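Local structure of beta-ketoacyl synthase (Pseudomonas aeruginosa, 4CW4) at residues 13-18 with 25-30; 31-36 with 472-477. The protein condenses acetyl-CoA with malonyl-ACP, releasing CO2, to make the beta-acetoacetyl-ACP primer that starts fatty acid biosynthesis. All coordinates share one frame; numbering follows the deposited sequence.

Interaction 1 (13-18 with 25-30)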
ATOM      1  N   VAL A  13     -12.537   4.793 -21.234  1.00  9.76           N
ATOM      2  CA  VAL A  13     -13.608   5.704 -21.634  1.00 10.48           C
ATOM      3  C   VAL A  13     -13.388   7.135 -21.141  1.00  9.73           C
ATOM      4  O   VAL A  13     -14.135   8.048 -21.513  1.00 10.60           O
ATOM      5  CB  VAL A  13     -15.004   5.201 -21.183  1.00 10.40           C
ATOM      6  CG1 VAL A  13     -15.249   3.780 -21.705  1.00 10.57           C
ATOM      7  CG2 VAL A  13     -15.161   5.262 -19.663  1.00 10.91           C
ATOM      8  N   GLY A  14     -12.346   7.344 -20.338  1.00 10.03           N
ATOM      9  CA  GLY A  14     -12.015   8.670 -19.853  1.00  9.46           C
ATOM     10  C   GLY A  14     -10.640   8.640 -19.228  1.00  9.23           C
ATOM     11  O   GLY A  14     -10.143   7.574 -18.889  1.00  9.46           O
ATOM     12  N   PHE A  15     -10.026   9.810 -19.079  1.00  8.47           N
ATOM     13  CA  PHE A  15      -8.727   9.920 -18.431  1.00  8.81           C
ATOM     14  C   PHE A  15      -8.477  11.359 -18.065  1.00  9.17           C
ATOM     15  O   PHE A  15      -8.959  12.275 -18.743  1.00  9.87           O
ATOM     16  CB  PHE A  15      -7.605   9.357 -19.320  1.00  9.45           C
ATOM     17  CG  PHE A  15      -7.408  10.095 -20.620  1.00  8.91           C
ATOM     18  CD1 PHE A  15      -8.134   9.769 -21.741  1.00 10.25           C
ATOM     19  CD2 PHE A  15      -6.468  11.115 -20.712  1.00  9.52           C
ATOM     20  CE1 PHE A  15      -7.941  10.461 -22.921  1.00 10.24           C
ATOM     21  CE2 PHE A  15      -6.260  11.796 -21.880  1.00 10.56           C
ATOM     22  CZ  PHE A  15      -7.017  11.487 -22.986  1.00 11.07           C
ATOM     23  N   GLY A  16      -7.759  11.575 -16.970  1.00  9.40           N
ATOM     24  CA  GLY A  16      -7.481  12.928 -16.560  1.00  9.71           C
ATOM     25  C   GLY A  16      -6.484  12.973 -15.441  1.00 10.11           C
ATOM     26  O   GLY A  16      -6.107  11.924 -14.917  1.00 10.09           O
ATOM     27  N   GLY A  17      -6.085  14.179 -15.061  1.00  9.08           N
ATOM     28  CA  GLY A  17      -5.100  14.332 -14.008  1.00  9.49           C
ATOM     29  C   GLY A  17      -4.170  15.489 -14.281  1.00  7.80           C
ATOM     30  O   GLY A  17      -4.398  16.271 -15.201  1.00  8.78           O
ATOM     31  N   TYR A  18      -3.105  15.571 -13.488  1.00  7.51           N
ATOM     32  CA  TYR A  18      -2.170  16.694 -13.494  1.00  8.46           C
ATOM     33  C   TYR A  18      -0.764  16.223 -13.183  1.00  8.74           C
ATOM     34  O   TYR A  18      -0.533  15.476 -12.219  1.00  8.51           O
ATOM     35  CB  TYR A  18      -2.589  17.760 -12.476  1.00  9.99           C
ATOM     36  CG  TYR A  18      -3.930  18.360 -12.833  1.00  9.64           C
ATOM     37  CD1 TYR A  18      -4.026  19.416 -13.735  1.00 10.86           C
ATOM     38  CD2 TYR A  18      -5.108  17.847 -12.299  1.00  9.78           C
ATOM     39  CE1 TYR A  18      -5.246  19.950 -14.094  1.00 11.58           C
ATOM     40  CE2 TYR A  18      -6.332  18.354 -12.680  1.00 11.72           C
ATOM     41  CZ  TYR A  18      -6.393  19.414 -13.565  1.00 12.00           C
ATOM     42  OH  TYR A  18      -7.603  19.951 -13.945  1.00 13.77           O
ATOM     43  N   SER A  25      -6.322  15.503 -19.317  1.00  9.80           N
ATOM     44  CA  SER A  25      -7.496  15.201 -20.129  1.00  9.26           C
ATOM     45  C   SER A  25      -7.413  15.909 -21.478  1.00  9.33           C
ATOM     46  O   SER A  25      -6.791  16.977 -21.613  1.00  9.07           O
ATOM     47  CB  SER A  25      -8.788  15.566 -19.405  1.00  9.94           C
ATOM     48  OG  SER A  25      -8.851  16.953 -19.141  1.00 10.61           O
ATOM     49  N   PHE A  26      -8.019  15.277 -22.475  1.00  8.63           N
ATOM     50  CA  PHE A  26      -8.042  15.794 -23.839  1.00  9.23           C
ATOM     51  C   PHE A  26      -6.649  15.977 -24.426  1.00  9.66           C
ATOM     52  O   PHE A  26      -6.469  16.705 -25.398  1.00 10.51           O
ATOM     53  CB  PHE A  26      -8.904  17.060 -23.922  1.00 10.68           C
ATOM     54  CG  PHE A  26     -10.304  16.828 -23.404  1.00 11.06           C
ATOM     55  CD1 PHE A  26     -10.570  16.924 -22.037  1.00 11.95           C
ATOM     56  CD2 PHE A  26     -11.327  16.435 -24.245  1.00 11.47           C
ATOM     57  CE1 PHE A  26     -11.832  16.647 -21.533  1.00 12.88           C
ATOM     58  CE2 PHE A  26     -12.611  16.177 -23.751  1.00 11.10           C
ATOM     59  CZ  PHE A  26     -12.857  16.266 -22.391  1.00 12.67           C
ATOM     60  N   HIS A  27      -5.688  15.275 -23.842  1.00  9.44           N
ATOM     61  CA  HIS A  27      -4.320  15.225 -24.331  1.00  9.18           C
ATOM     62  C   HIS A  27      -3.570  16.548 -24.206  1.00  9.51           C
ATOM     63  O   HIS A  27      -2.594  16.754 -24.908  1.00 10.94           O
ATOM     64  CB  HIS A  27      -4.277  14.747 -25.783  1.00  9.25           C
ATOM     65  CG  HIS A  27      -5.026  13.481 -26.005  1.00  9.36           C
ATOM     66  ND1 HIS A  27      -4.539  12.264 -25.593  1.00  9.94           N
ATOM     67  CD2 HIS A  27      -6.238  13.241 -26.559  1.00 10.32           C
ATOM     68  CE1 HIS A  27      -5.422  11.325 -25.880  1.00 10.23           C
ATOM     69  NE2 HIS A  27      -6.452  11.886 -26.479  1.00 10.30           N
ATOM     70  N   HIS A  28      -3.999  17.442 -23.322  1.00  9.51           N
ATOM     71  CA  HIS A  28      -3.254  18.700 -23.147  1.00  9.50           C
ATOM     72  C   HIS A  28      -1.830  18.516 -22.648  1.00  8.92           C
ATOM     73  O   HIS A  28      -0.925  19.142 -23.173  1.00  9.30           O
ATOM     74  CB  HIS A  28      -4.007  19.670 -22.253  1.00  9.35           C
ATOM     75  CG  HIS A  28      -5.226  20.224 -22.908  1.00 10.52           C
ATOM     76  ND1 HIS A  28      -5.161  21.171 -23.910  1.00 11.45           N
ATOM     77  CD2 HIS A  28      -6.536  19.942 -22.736  1.00 10.55           C
ATOM     78  CE1 HIS A  28      -6.385  21.454 -24.318  1.00 11.02           C
ATOM     79  NE2 HIS A  28      -7.238  20.712 -23.627  1.00 10.68           N
ATOM     80  N   GLY A  29      -1.618  17.632 -21.671  1.00  9.62           N
ATOM     81  CA  GLY A  29      -0.270  17.382 -21.174  1.00 10.32           C
ATOM     82  C   GLY A  29       0.622  16.812 -22.264  1.00  8.82           C
ATOM     83  O   GLY A  29       1.764  17.212 -22.428  1.00  9.18           O
ATOM     84  N   PHE A  30       0.079  15.861 -23.022  1.00  8.71           N
ATOM     85  CA  PHE A  30       0.779  15.297 -24.159  1.00  8.74           C
ATOM     86  C   PHE A  30       1.170  16.395 -25.121  1.00  9.09           C
ATOM     87  O   PHE A  30       2.310  16.463 -25.582  1.00  9.81           O
ATOM     88  CB  PHE A  30      -0.110  14.265 -24.860  1.00  9.90           C
ATOM     89  CG  PHE A  30       0.492  13.707 -26.116  1.00  9.45           C
ATOM     90  CD1 PHE A  30       1.408  12.676 -26.062  1.00  9.95           C
ATOM     91  CD2 PHE A  30       0.155  14.216 -27.349  1.00 10.14           C
ATOM     92  CE1 PHE A  30       1.950  12.151 -27.218  1.00 10.64           C
ATOM     93  CE2 PHE A  30       0.726  13.709 -28.503  1.00 11.06           C
ATOM     94  CZ  PHE A  30       1.634  12.689 -28.436  1.00 11.62           C
TER
HETATM   95  O   HOH W   1      -9.582  12.963 -21.538  1.00 12.38           O
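Phe15 on strand 10-19 packs against His27 and the turn that leads into helix 28-33, a buried strand-to-helix-start contact in the thiolase-like fold of this ketosynthase. His27 is the N-cap residue of that helix. The Phe15 ring meets its imidazole obliquely, with planes at 51° and centroids 4.9 Å apart: Phe15 CZ stands over one face of the imidazole, toward the rim, 3.3 Å from His27 CE1. Phe15 reaches this position because CG lies between its backbone N and carbonyl carbon (chi1 63°), which swings the ring off the strand toward the turn. Leu491 of helix 482-496 and the edge-to-face ring of His386 also pack against Phe15. The CA atoms are nearest at Gly16 and Ser25, 4.2 Å apart, and Ser25 CB rests 3.4 Å from Phe15 O. The Ser25 hydroxyl is engaged elsewhere, by Asp201, whose carboxylate also takes the N-H of Gly17 and so ties strand and turn together. A water completes the join: it donates to Phe15 O and accepts from Phe26 N, each at 2.9 Å. Its oxygen sits over the centre of the Phe15 ring, 3.2 Å above the ring plane.

Interaction 2 (31-36 with 472-477)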
ATOM      1  N   ARG A  31       0.230  17.275 -25.412  1.00  9.08           N
ATOM      2  CA  ARG A  31       0.512  18.343 -26.350  1.00 10.67           C
ATOM      3  C   ARG A  31       1.638  19.245 -25.850  1.00 10.07           C
ATOM      4  O   ARG A  31       2.454  19.696 -26.640  1.00 10.85           O
ATOM      5  CB  ARG A  31      -0.732  19.164 -26.651  1.00 11.33           C
ATOM      6  CG  ARG A  31      -1.684  18.501 -27.613  1.00 12.94           C
ATOM      7  CD  ARG A  31      -2.823  19.456 -27.908  1.00 15.06           C
ATOM      8  NE  ARG A  31      -3.990  19.116 -27.144  1.00 14.96           N
ATOM      9  CZ  ARG A  31      -5.128  19.810 -27.166  1.00 14.65           C
ATOM     10  NH1 ARG A  31      -5.200  20.991 -27.768  1.00 14.17           N
ATOM     11  NH2 ARG A  31      -6.175  19.354 -26.519  1.00 15.94           N
ATOM     12  N   ARG A  32       1.675  19.537 -24.554  1.00 10.08           N
ATOM     13  CA  ARG A  32       2.798  20.315 -24.023  1.00  9.95           C
ATOM     14  C   ARG A  32       4.119  19.587 -24.292  1.00 10.03           C
ATOM     15  O   ARG A  32       5.128  20.222 -24.633  1.00  9.56           O
ATOM     16  CB  ARG A  32       2.641  20.574 -22.523  1.00  9.59           C
ATOM     17  CG  ARG A  32       3.924  21.060 -21.816  1.00 10.15           C
ATOM     18  CD  ARG A  32       4.346  22.417 -22.297  1.00 11.30           C
ATOM     19  NE  ARG A  32       5.610  22.859 -21.710  1.00 11.11           N
ATOM     20  CZ  ARG A  32       6.809  22.731 -22.278  1.00 10.73           C
ATOM     21  NH1 ARG A  32       6.937  22.125 -23.446  1.00 11.77           N
ATOM     22  NH2 ARG A  32       7.890  23.192 -21.656  1.00 11.54           N
ATOM     23  N   MET A  33       4.130  18.268 -24.118  1.00  9.66           N
ATOM     24  CA  MET A  33       5.360  17.531 -24.323  1.00  8.67           C
ATOM     25  C   MET A  33       5.817  17.569 -25.789  1.00 10.08           C
ATOM     26  O   MET A  33       7.015  17.632 -26.038  1.00 12.16           O
ATOM     27  CB  MET A  33       5.222  16.105 -23.792  1.00  9.19           C
ATOM     28  CG  MET A  33       5.036  16.095 -22.291  1.00  9.80           C
ATOM     29  SD  MET A  33       5.062  14.467 -21.513  1.00 10.35           S
ATOM     30  CE  MET A  33       3.328  14.021 -21.582  1.00 12.83           C
ATOM     31  N   VAL A  34       4.880  17.566 -26.736  1.00 11.28           N
ATOM     32  CA  VAL A  34       5.246  17.639 -28.161  1.00 11.18           C
ATOM     33  C   VAL A  34       4.805  18.953 -28.787  1.00 11.62           C
ATOM     34  O   VAL A  34       4.435  19.006 -29.956  1.00 11.13           O
ATOM     35  CB  VAL A  34       4.692  16.432 -28.949  1.00 11.80           C
ATOM     36  CG1 VAL A  34       5.288  15.138 -28.404  1.00 13.06           C
ATOM     37  CG2 VAL A  34       3.164  16.399 -28.909  1.00 12.42           C
ATOM     38  N   ILE A  35       4.928  20.034 -28.023  1.00 11.01           N
ATOM     39  CA  ILE A  35       4.238  21.274 -28.361  1.00 12.21           C
ATOM     40  C   ILE A  35       4.682  21.839 -29.701  1.00 13.26           C
ATOM     41  O   ILE A  35       3.861  22.336 -30.488  1.00 13.35           O
ATOM     42  CB  ILE A  35       4.388  22.294 -27.218  1.00 11.72           C
ATOM     43  CG1 ILE A  35       3.387  23.445 -27.372  1.00 13.47           C
ATOM     44  CG2 ILE A  35       5.832  22.801 -27.099  1.00 12.12           C
ATOM     45  CD1 ILE A  35       1.980  23.101 -26.968  1.00 14.06           C
ATOM     46  N   GLU A  36       5.959  21.704 -30.004  1.00 14.19           N
ATOM     47  CA  GLU A  36       6.493  22.276 -31.232  1.00 15.72           C
ATOM     48  C   GLU A  36       6.083  21.476 -32.469  1.00 16.06           C
ATOM     49  O   GLU A  36       6.168  21.960 -33.600  1.00 17.31           O
ATOM     50  CB  GLU A  36       8.017  22.379 -31.135  1.00 18.09           C
ATOM     51  CG  GLU A  36       8.707  21.036 -31.104  1.00 21.66           C
ATOM     52  CD  GLU A  36       8.992  20.499 -29.692  1.00 23.79           C
ATOM     53  OE1 GLU A  36       8.259  20.778 -28.700  1.00 22.51           O
ATOM     54  OE2 GLU A  36       9.998  19.771 -29.591  1.00 26.70           O
ATOM     55  N   LYS A 472       9.553  10.221 -18.708  1.00  8.47           N
ATOM     56  CA  LYS A 472      10.245  10.833 -17.562  1.00  9.36           C
ATOM     57  C   LYS A 472      11.219  11.926 -17.991  1.00  9.49           C
ATOM     58  O   LYS A 472      11.627  12.757 -17.178  1.00  9.86           O
ATOM     59  CB  LYS A 472      10.971   9.783 -16.715  1.00  8.95           C
ATOM     60  CG  LYS A 472      10.031   8.792 -16.010  1.00  8.25           C
ATOM     61  CD  LYS A 472      10.799   7.725 -15.238  1.00  9.36           C
ATOM     62  CE  LYS A 472       9.875   6.697 -14.580  1.00  9.90           C
ATOM     63  NZ  LYS A 472       9.040   5.971 -15.575  1.00  9.84           N
ATOM     64  N   ALA A 473      11.592  11.951 -19.267  1.00  8.86           N
ATOM     65  CA  ALA A 473      12.411  13.054 -19.764  1.00  8.56           C
ATOM     66  C   ALA A 473      11.690  14.389 -19.576  1.00  8.78           C
ATOM     67  O   ALA A 473      12.319  15.431 -19.314  1.00  9.24           O
ATOM     68  CB  ALA A 473      12.724  12.845 -21.238  1.00  9.19           C
ATOM     69  N   TYR A 474      10.376  14.350 -19.766  1.00  8.56           N
ATOM     70  CA  TYR A 474       9.526  15.538 -19.655  1.00  8.33           C
ATOM     71  C   TYR A 474       9.062  15.842 -18.236  1.00  8.61           C
ATOM     72  O   TYR A 474       9.102  17.002 -17.813  1.00  9.34           O
ATOM     73  CB  TYR A 474       8.288  15.394 -20.545  1.00  9.07           C
ATOM     74  CG  TYR A 474       8.588  15.276 -22.015  1.00 10.31           C
ATOM     75  CD1 TYR A 474       8.863  16.412 -22.769  1.00 10.74           C
ATOM     76  CD2 TYR A 474       8.615  14.041 -22.661  1.00 10.51           C
ATOM     77  CE1 TYR A 474       9.128  16.339 -24.122  1.00 10.53           C
ATOM     78  CE2 TYR A 474       8.897  13.959 -24.023  1.00 10.41           C
ATOM     79  CZ  TYR A 474       9.149  15.116 -24.748  1.00 10.83           C
ATOM     80  OH  TYR A 474       9.423  15.065 -26.092  1.00 11.31           O
ATOM     81  N   VAL A 475       8.551  14.827 -17.532  1.00  8.69           N
ATOM     82  CA  VAL A 475       7.842  15.071 -16.277  1.00  8.77           C
ATOM     83  C   VAL A 475       8.487  14.422 -15.063  1.00  9.99           C
ATOM     84  O   VAL A 475       7.932  14.465 -13.984  1.00 10.62           O
ATOM     85  CB  VAL A 475       6.361  14.607 -16.379  1.00  9.33           C
ATOM     86  CG1 VAL A 475       5.653  15.363 -17.499  1.00 10.66           C
ATOM     87  CG2 VAL A 475       6.260  13.076 -16.588  1.00 10.32           C
ATOM     88  N   GLY A 476       9.672  13.861 -15.237  1.00  9.70           N
ATOM     89  CA  GLY A 476      10.340  13.200 -14.138  1.00 10.47           C
ATOM     90  C   GLY A 476       9.605  11.949 -13.714  1.00  9.13           C
ATOM     91  O   GLY A 476       8.747  11.435 -14.442  1.00  9.88           O
ATOM     92  N   HIS A 477       9.979  11.453 -12.542  1.00  8.38           N
ATOM     93  CA  HIS A 477       9.540  10.176 -12.013  1.00  8.77           C
ATOM     94  C   HIS A 477       8.589  10.399 -10.846  1.00  8.14           C
ATOM     95  O   HIS A 477       9.012  10.757  -9.751  1.00  8.81           O
ATOM     96  CB  HIS A 477      10.779   9.424 -11.546  1.00  9.44           C
ATOM     97  CG  HIS A 477      10.536   7.988 -11.244  1.00 10.49           C
ATOM     98  ND1 HIS A 477       9.280   7.496 -10.991  1.00 11.27           N
ATOM     99  CD2 HIS A 477      11.381   6.932 -11.170  1.00 12.31           C
ATOM    100  CE1 HIS A 477       9.355   6.190 -10.787  1.00 13.14           C
ATOM    101  NE2 HIS A 477      10.619   5.821 -10.888  1.00 14.34           N
TER
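Met33 lays its side chain over one face of the Tyr474 ring, a Met-aromatic contact between the last turn of helix 28-33 and the short helix 472-475 of the ketosynthase fold. Both side chains set out from the backbone toward the opposing segment, and they run aslant to each other. The beta carbon is the part most squarely over the ring: Met33 CB lies 3.8 Å from the Tyr474 centroid and 10° off the ring normal, a CH-pi contact. From there the chain extends along the ring toward its root, CG and SD following with chi2 at -173°. The sulfur therefore ends obliquely, 41° off the normal, and nearest the stem of the tyrosine, with Met33 SD 3.5 Å from Tyr474 CB. Val475 adds a second apolar surface, its CG1 touching the sulfur of Met33 at 4.2 Å.

At the far end of the ring, the hydroxyl of Tyr474 is hydrogen-bonded to Lys503, which also makes a salt bridge with Glu36, so one lysine joins the tyrosine to the chain just beyond the helix. The contact is buried, and between the two side chains carbon and sulfur atoms do the touching. Helix 472-475 closes with the bond from Gly476 N to Lys472 O, Gly476 leaving helical geometry with positive phi; His477, a predicted active-site residue, follows directly and its side chain touches Cys286. Toward the hydroxyl end the backbone approaches the same face of the tyrosine from above the ring plane: Met33 O lies 3.1 Å from Tyr474 CE1.

In the fold
From the N terminus, strand 10-19 runs into a turn with strand 22-23, and interaction 1 closes this short loop by bringing 25-30 back against 13-18. Interaction 2 opens only afterwards, at 31-36, and spans more than 430 residues to 472-477, so the two contacts follow in series and neither nests nor crosses. Helix 28-33 links them: the residues leading into it, up to the N-cap, serve interaction 1 and its end serves interaction 2. The centres of the two contacts are about 13 Å apart. Arg31 NH2 reaches back to Phe26 O at 2.9 Å, a probable hydrogen bond between the two. Together they tie the N-terminal strand, through one short helix, to the segment carrying His477.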